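Local coordinates for protein GCN5-related N-acetyltransferase (Kribbella flavida, PDB 4MY0) that binds acetyl-coenzyme A and probably transfers its acetyl group to an amine, possibly that of an aminoglycoside, at residues 7-18 against 48-59. Sequence-based numbering, arbitrary orientation.
Sequences DLRLVDITETQL and VHDGRFLGVVSG
Strand 8-12 pairs antiparallel with strand 53-58 in the N-terminal acetyltransferase (GNAT) domain, joining the first two strands of that fold across the intervening helices. Val57 exchanges two backbone hydrogen bonds with Arg9, and Gly55 two with Val11; Ile13 N to Phe53 O (2.9 Å) carries the pairing one step past the strand. Glycine suits position 55 because a CB there would run into Ile13 CD1, which instead lies 3.9 Å from Gly55 CA. Ile13, branched and apolar, sets CG2 over one face of the Phe53 ring, near its rim, while Leu18 CD2 approaches the ring at CE1 (3.8 Å). Val48, in the last turn of helix 34-49, fits CG2 against Ile13 O (3.5 Å). Val57 sets CG1 anti to its carbonyl carbon (chi1 -62°), near Gln17 NE2 (3.9 Å), leaving CG2 between backbone N and C, over one face of the Arg9 guanidinium. Gln17 OE1 accepts a hydrogen bond from Thr14 N (3.0 Å), in its carbonyl plane and on a lone pair. A leucine in place of Gln17 would probably leave Thr14 N without this acceptor, with the 14-17 turn held by its backbone bond from Gln17 N to Thr14 O. Helix 99-113, which carries Gly100 and Ser101 of the acetyl-CoA site, packs on Leu54 and Val56, and its Arg110 forms a salt bridge with Asp12; strand 61-75 pairs with strand 53-58, while helix 34-49 lies against Leu18 and Phe53.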
ATOM      1  N   ASP C   7       4.973  22.542  43.087  1.00 27.32           N
ATOM      2  CA  ASP C   7       5.666  22.007  44.258  1.00 38.36           C
ATOM      3  C   ASP C   7       5.907  20.537  43.962  1.00 34.55           C
ATOM      4  O   ASP C   7       5.175  19.662  44.431  1.00 36.07           O
ATOM      5  CB  ASP C   7       4.820  22.189  45.522  1.00 46.62           C
ATOM      6  CG  ASP C   7       5.437  21.528  46.746  1.00 57.71           C
ATOM      7  OD1 ASP C   7       6.676  21.337  46.765  1.00 60.70           O
ATOM      8  OD2 ASP C   7       4.672  21.199  47.684  1.00 61.86           O
ATOM      9  N   LEU C   8       6.922  20.272  43.150  1.00 33.59           N
ATOM     10  CA  LEU C   8       7.109  18.946  42.582  1.00 35.40           C
ATOM     11  C   LEU C   8       7.785  18.008  43.564  1.00 36.08           C
ATOM     12  O   LEU C   8       8.825  18.332  44.129  1.00 38.14           O
ATOM     13  CB  LEU C   8       7.922  19.027  41.287  1.00 33.45           C
ATOM     14  CG  LEU C   8       7.245  19.743  40.123  1.00 33.74           C
ATOM     15  CD1 LEU C   8       8.289  20.377  39.224  1.00 31.83           C
ATOM     16  CD2 LEU C   8       6.363  18.759  39.347  1.00 29.48           C
ATOM     17  N   ARG C   9       7.189  16.842  43.775  1.00 33.24           N
ATOM     18  CA  ARG C   9       7.824  15.848  44.622  1.00 36.40           C
ATOM     19  C   ARG C   9       7.446  14.419  44.261  1.00 32.08           C
ATOM     20  O   ARG C   9       6.354  14.135  43.734  1.00 25.49           O
ATOM     21  CB  ARG C   9       7.553  16.123  46.102  1.00 41.69           C
ATOM     22  CG  ARG C   9       6.101  16.076  46.441  1.00 46.14           C
ATOM     23  CD  ARG C   9       5.783  16.712  47.790  1.00 52.52           C
ATOM     24  NE  ARG C   9       4.332  16.736  47.951  1.00 56.22           N
ATOM     25  CZ  ARG C   9       3.624  15.726  48.448  1.00 56.69           C
ATOM     26  NH1 ARG C   9       4.237  14.622  48.870  1.00 54.95           N
ATOM     27  NH2 ARG C   9       2.304  15.823  48.536  1.00 58.25           N
ATOM     28  N   LEU C  10       8.381  13.527  44.565  1.00 27.23           N
ATOM     29  CA  LEU C  10       8.242  12.117  44.286  1.00 31.77           C
ATOM     30  C   LEU C  10       7.297  11.543  45.326  1.00 31.53           C
ATOM     31  O   LEU C  10       7.363  11.924  46.480  1.00 30.88           O
ATOM     32  CB  LEU C  10       9.612  11.469  44.414  1.00 29.99           C
ATOM     33  CG  LEU C  10       9.647   9.969  44.208  1.00 29.69           C
ATOM     34  CD1 LEU C  10       9.585   9.700  42.726  1.00 22.03           C
ATOM     35  CD2 LEU C  10      10.896   9.374  44.867  1.00 32.82           C
ATOM     36  N   VAL C  11       6.395  10.654  44.927  1.00 30.08           N
ATOM     37  CA  VAL C  11       5.519  10.004  45.904  1.00 29.80           C
ATOM     38  C   VAL C  11       5.351   8.541  45.543  1.00 32.42           C
ATOM     39  O   VAL C  11       5.759   8.111  44.452  1.00 29.18           O
ATOM     40  CB  VAL C  11       4.105  10.609  45.911  1.00 31.54           C
ATOM     41  CG1 VAL C  11       4.114  12.041  46.409  1.00 31.93           C
ATOM     42  CG2 VAL C  11       3.482  10.499  44.510  1.00 29.62           C
ATOM     43  N   ASP C  12       4.753   7.788  46.464  1.00 26.66           N
ATOM     44  CA  ASP C  12       4.245   6.456  46.175  1.00 39.61           C
ATOM     45  C   ASP C  12       2.802   6.640  45.726  1.00 35.57           C
ATOM     46  O   ASP C  12       1.993   7.219  46.454  1.00 34.22           O
ATOM     47  CB  ASP C  12       4.283   5.571  47.430  1.00 44.65           C
ATOM     48  CG  ASP C  12       5.685   5.046  47.749  1.00 51.09           C
ATOM     49  OD1 ASP C  12       6.663   5.477  47.102  1.00 50.63           O
ATOM     50  OD2 ASP C  12       5.809   4.201  48.665  1.00 58.31           O
ATOM     51  N   ILE C  13       2.488   6.163  44.525  1.00 32.02           N
ATOM     52  CA  ILE C  13       1.137   6.276  43.975  1.00 31.21           C
ATOM     53  C   ILE C  13       0.190   5.437  44.816  1.00 31.86           C
ATOM     54  O   ILE C  13       0.494   4.280  45.131  1.00 32.42           O
ATOM     55  CB  ILE C  13       1.088   5.807  42.495  1.00 32.36           C
ATOM     56  CG1 ILE C  13       1.796   6.818  41.593  1.00 32.48           C
ATOM     57  CG2 ILE C  13      -0.356   5.621  42.025  1.00 27.25           C
ATOM     58  CD1 ILE C  13       1.092   8.173  41.542  1.00 34.63           C
ATOM     59  N   THR C  14      -0.940   6.018  45.208  1.00 33.18           N
ATOM     60  CA  THR C  14      -1.969   5.274  45.931  1.00 39.08           C
ATOM     61  C   THR C  14      -3.105   4.845  45.001  1.00 38.31           C
ATOM     62  O   THR C  14      -3.202   5.313  43.865  1.00 35.22           O
ATOM     63  CB  THR C  14      -2.564   6.110  47.072  1.00 42.26           C
ATOM     64  OG1 THR C  14      -3.153   7.299  46.528  1.00 46.26           O
ATOM     65  CG2 THR C  14      -1.477   6.493  48.066  1.00 38.99           C
ATOM     66  N   GLU C  15      -3.972   3.971  45.507  1.00 39.12           N
ATOM     67  CA  GLU C  15      -5.085   3.428  44.734  1.00 43.46           C
ATOM     68  C   GLU C  15      -6.045   4.508  44.229  1.00 42.23           C
ATOM     69  O   GLU C  15      -6.575   4.411  43.120  1.00 41.40           O
ATOM     70  CB  GLU C  15      -5.836   2.384  45.570  1.00 50.59           C
ATOM     71  CG  GLU C  15      -7.003   1.722  44.849  1.00 57.27           C
ATOM     72  CD  GLU C  15      -7.349   0.351  45.413  1.00 62.09           C
ATOM     73  OE1 GLU C  15      -6.747  -0.054  46.432  1.00 64.30           O
ATOM     74  OE2 GLU C  15      -8.221  -0.325  44.828  1.00 62.48           O
ATOM     75  N   THR C  16      -6.250   5.549  45.032  1.00 39.57           N
ATOM     76  CA  THR C  16      -7.157   6.633  44.657  1.00 41.18           C
ATOM     77  C   THR C  16      -6.550   7.582  43.611  1.00 41.19           C
ATOM     78  O   THR C  16      -7.261   8.390  43.021  1.00 42.23           O
ATOM     79  CB  THR C  16      -7.602   7.452  45.888  1.00 41.77           C
ATOM     80  OG1 THR C  16      -6.452   8.040  46.511  1.00 43.27           O
ATOM     81  CG2 THR C  16      -8.323   6.567  46.898  1.00 40.08           C
ATOM     82  N   GLN C  17      -5.241   7.493  43.393  1.00 37.73           N
ATOM     83  CA  GLN C  17      -4.578   8.322  42.385  1.00 35.19           C
ATOM     84  C   GLN C  17      -4.514   7.644  41.012  1.00 31.73           C
ATOM     85  O   GLN C  17      -3.965   8.217  40.070  1.00 31.26           O
ATOM     86  CB  GLN C  17      -3.152   8.686  42.824  1.00 33.36           C
ATOM     87  CG  GLN C  17      -3.068   9.659  44.013  1.00 35.95           C
ATOM     88  CD  GLN C  17      -1.634   9.892  44.470  1.00 38.69           C
ATOM     89  OE1 GLN C  17      -0.865   8.945  44.664  1.00 34.88           O
ATOM     90  NE2 GLN C  17      -1.266  11.156  44.643  1.00 41.58           N
ATOM     91  N   LEU C  18      -5.055   6.432  40.896  1.00 30.61           N
ATOM     92  CA  LEU C  18      -4.935   5.672  39.651  1.00 33.30           C
ATOM     93  C   LEU C  18      -5.695   6.340  38.493  1.00 37.25           C
ATOM     94  O   LEU C  18      -5.209   6.366  37.351  1.00 34.36           O
ATOM     95  CB  LEU C  18      -5.366   4.213  39.849  1.00 33.03           C
ATOM     96  CG  LEU C  18      -4.397   3.360  40.675  1.00 33.35           C
ATOM     97  CD1 LEU C  18      -4.882   1.920  40.791  1.00 34.61           C
ATOM     98  CD2 LEU C  18      -2.986   3.419  40.093  1.00 32.62           C
ATOM     99  N   VAL C  48       0.726  -1.030  43.408  1.00 27.57           N
ATOM    100  CA  VAL C  48       0.537  -0.054  44.483  1.00 34.25           C
ATOM    101  C   VAL C  48       0.812  -0.694  45.843  1.00 39.32           C
ATOM    102  O   VAL C  48       1.515  -0.132  46.688  1.00 41.54           O
ATOM    103  CB  VAL C  48      -0.896   0.543  44.450  1.00 29.11           C
ATOM    104  CG1 VAL C  48      -1.325   1.068  45.821  1.00 30.69           C
ATOM    105  CG2 VAL C  48      -0.995   1.638  43.390  1.00 27.71           C
ATOM    106  N   HIS C  49       0.276  -1.890  46.036  1.00 36.78           N
ATOM    107  CA  HIS C  49       0.376  -2.542  47.328  1.00 44.74           C
ATOM    108  C   HIS C  49       1.766  -3.098  47.631  1.00 43.01           C
ATOM    109  O   HIS C  49       2.102  -3.301  48.792  1.00 39.57           O
ATOM    110  CB  HIS C  49      -0.712  -3.608  47.480  1.00 49.94           C
ATOM    111  CG  HIS C  49      -2.087  -3.034  47.621  1.00 59.92           C
ATOM    112  ND1 HIS C  49      -2.324  -1.814  48.221  1.00 64.26           N
ATOM    113  CD2 HIS C  49      -3.296  -3.500  47.232  1.00 65.65           C
ATOM    114  CE1 HIS C  49      -3.619  -1.558  48.201  1.00 66.89           C
ATOM    115  NE2 HIS C  49      -4.231  -2.565  47.605  1.00 69.31           N
ATOM    116  N   ASP C  50       2.583  -3.315  46.606  1.00 40.51           N
ATOM    117  CA  ASP C  50       3.923  -3.849  46.843  1.00 39.59           C
ATOM    118  C   ASP C  50       5.000  -2.757  46.791  1.00 35.50           C
ATOM    119  O   ASP C  50       6.194  -3.056  46.808  1.00 35.81           O
ATOM    120  CB  ASP C  50       4.242  -4.992  45.866  1.00 43.22           C
ATOM    121  CG  ASP C  50       5.388  -5.893  46.353  1.00 50.74           C
ATOM    122  OD1 ASP C  50       5.584  -6.015  47.590  1.00 48.34           O
ATOM    123  OD2 ASP C  50       6.089  -6.484  45.495  1.00 53.63           O
ATOM    124  N   GLY C  51       4.582  -1.493  46.743  1.00 32.78           N
ATOM    125  CA  GLY C  51       5.520  -0.380  46.750  1.00 28.99           C
ATOM    126  C   GLY C  51       6.285  -0.273  45.440  1.00 31.84           C
ATOM    127  O   GLY C  51       7.432   0.187  45.402  1.00 30.69           O
ATOM    128  N   ARG C  52       5.644  -0.690  44.355  1.00 25.58           N
ATOM    129  CA  ARG C  52       6.295  -0.676  43.051  1.00 28.03           C
ATOM    130  C   ARG C  52       5.576   0.219  42.033  1.00 27.42           C
ATOM    131  O   ARG C  52       5.641  -0.013  40.812  1.00 25.57           O
ATOM    132  CB  ARG C  52       6.462  -2.115  42.534  1.00 28.80           C
ATOM    133  CG  ARG C  52       7.487  -2.958  43.325  1.00 31.59           C
ATOM    134  CD  ARG C  52       7.225  -4.463  43.213  1.00 35.37           C
ATOM    135  NE  ARG C  52       6.636  -4.789  41.926  1.00 44.95           N
ATOM    136  CZ  ARG C  52       5.619  -5.624  41.747  1.00 43.13           C
ATOM    137  NH1 ARG C  52       5.079  -6.255  42.775  1.00 38.47           N
ATOM    138  NH2 ARG C  52       5.153  -5.832  40.525  1.00 45.20           N
ATOM    139  N   PHE C  53       4.915   1.261  42.534  1.00 25.40           N
ATOM    140  CA  PHE C  53       4.270   2.254  41.666  1.00 25.96           C
ATOM    141  C   PHE C  53       4.655   3.661  42.144  1.00 28.10           C
ATOM    142  O   PHE C  53       4.143   4.147  43.169  1.00 25.66           O
ATOM    143  CB  PHE C  53       2.744   2.086  41.703  1.00 25.07           C
ATOM    144  CG  PHE C  53       2.055   2.455  40.415  1.00 30.12           C
ATOM    145  CD1 PHE C  53       0.970   1.721  39.965  1.00 23.39           C
ATOM    146  CD2 PHE C  53       2.494   3.539  39.652  1.00 29.55           C
ATOM    147  CE1 PHE C  53       0.328   2.047  38.765  1.00 25.47           C
ATOM    148  CE2 PHE C  53       1.863   3.874  38.454  1.00 28.46           C
ATOM    149  CZ  PHE C  53       0.777   3.120  38.003  1.00 26.49           C
ATOM    150  N   LEU C  54       5.553   4.309  41.413  1.00 21.60           N
ATOM    151  CA  LEU C  54       6.042   5.624  41.814  1.00 28.13           C
ATOM    152  C   LEU C  54       5.432   6.733  40.967  1.00 28.58           C
ATOM    153  O   LEU C  54       5.029   6.509  39.823  1.00 20.22           O
ATOM    154  CB  LEU C  54       7.566   5.681  41.735  1.00 28.80           C
ATOM    155  CG  LEU C  54       8.256   4.811  42.794  1.00 34.29           C
ATOM    156  CD1 LEU C  54       9.704   4.705  42.498  1.00 35.77           C
ATOM    157  CD2 LEU C  54       8.071   5.407  44.167  1.00 33.83           C
ATOM    158  N   GLY C  55       5.350   7.930  41.535  1.00 27.65           N
ATOM    159  CA  GLY C  55       4.850   9.059  40.777  1.00 25.84           C
ATOM    160  C   GLY C  55       5.488  10.363  41.202  1.00 27.01           C
ATOM    161  O   GLY C  55       6.210  10.418  42.210  1.00 26.81           O
ATOM    162  N   VAL C  56       5.240  11.408  40.416  1.00 20.71           N
ATOM    163  CA  VAL C  56       5.587  12.762  40.820  1.00 21.19           C
ATOM    164  C   VAL C  56       4.295  13.562  40.930  1.00 26.67           C
ATOM    165  O   VAL C  56       3.444  13.468  40.039  1.00 22.47           O
ATOM    166  CB  VAL C  56       6.515  13.447  39.812  1.00 23.87           C
ATOM    167  CG1 VAL C  56       6.660  14.934  40.164  1.00 24.73           C
ATOM    168  CG2 VAL C  56       7.877  12.766  39.808  1.00 23.06           C
ATOM    169  N   VAL C  57       4.115  14.309  42.025  1.00 28.17           N
ATOM    170  CA  VAL C  57       2.989  15.238  42.096  1.00 31.01           C
ATOM    171  C   VAL C  57       3.465  16.684  42.101  1.00 33.84           C
ATOM    172  O   VAL C  57       4.629  16.964  42.418  1.00 30.21           O
ATOM    173  CB  VAL C  57       2.077  15.026  43.329  1.00 34.93           C
ATOM    174  CG1 VAL C  57       1.430  13.645  43.306  1.00 32.37           C
ATOM    175  CG2 VAL C  57       2.845  15.283  44.638  1.00 36.00           C
ATOM    176  N   SER C  58       2.558  17.585  41.720  1.00 33.32           N
ATOM    177  CA  SER C  58       2.716  19.022  41.910  1.00 37.20           C
ATOM    178  C   SER C  58       1.512  19.471  42.732  1.00 36.38           C
ATOM    179  O   SER C  58       0.375  19.468  42.237  1.00 35.50           O
ATOM    180  CB  SER C  58       2.742  19.746  40.562  1.00 38.77           C
ATOM    181  OG  SER C  58       2.989  21.133  40.727  1.00 38.53           O
ATOM    182  N   GLY C  59       1.748  19.845  43.988  1.00 39.33           N
ATOM    183  CA  GLY C  59       0.650  20.036  44.916  1.00 36.60           C
ATOM    184  C   GLY C  59       0.050  18.664  45.156  1.00 39.36           C
ATOM    185  O   GLY C  59       0.755  17.757  45.610  1.00 41.49           O
TER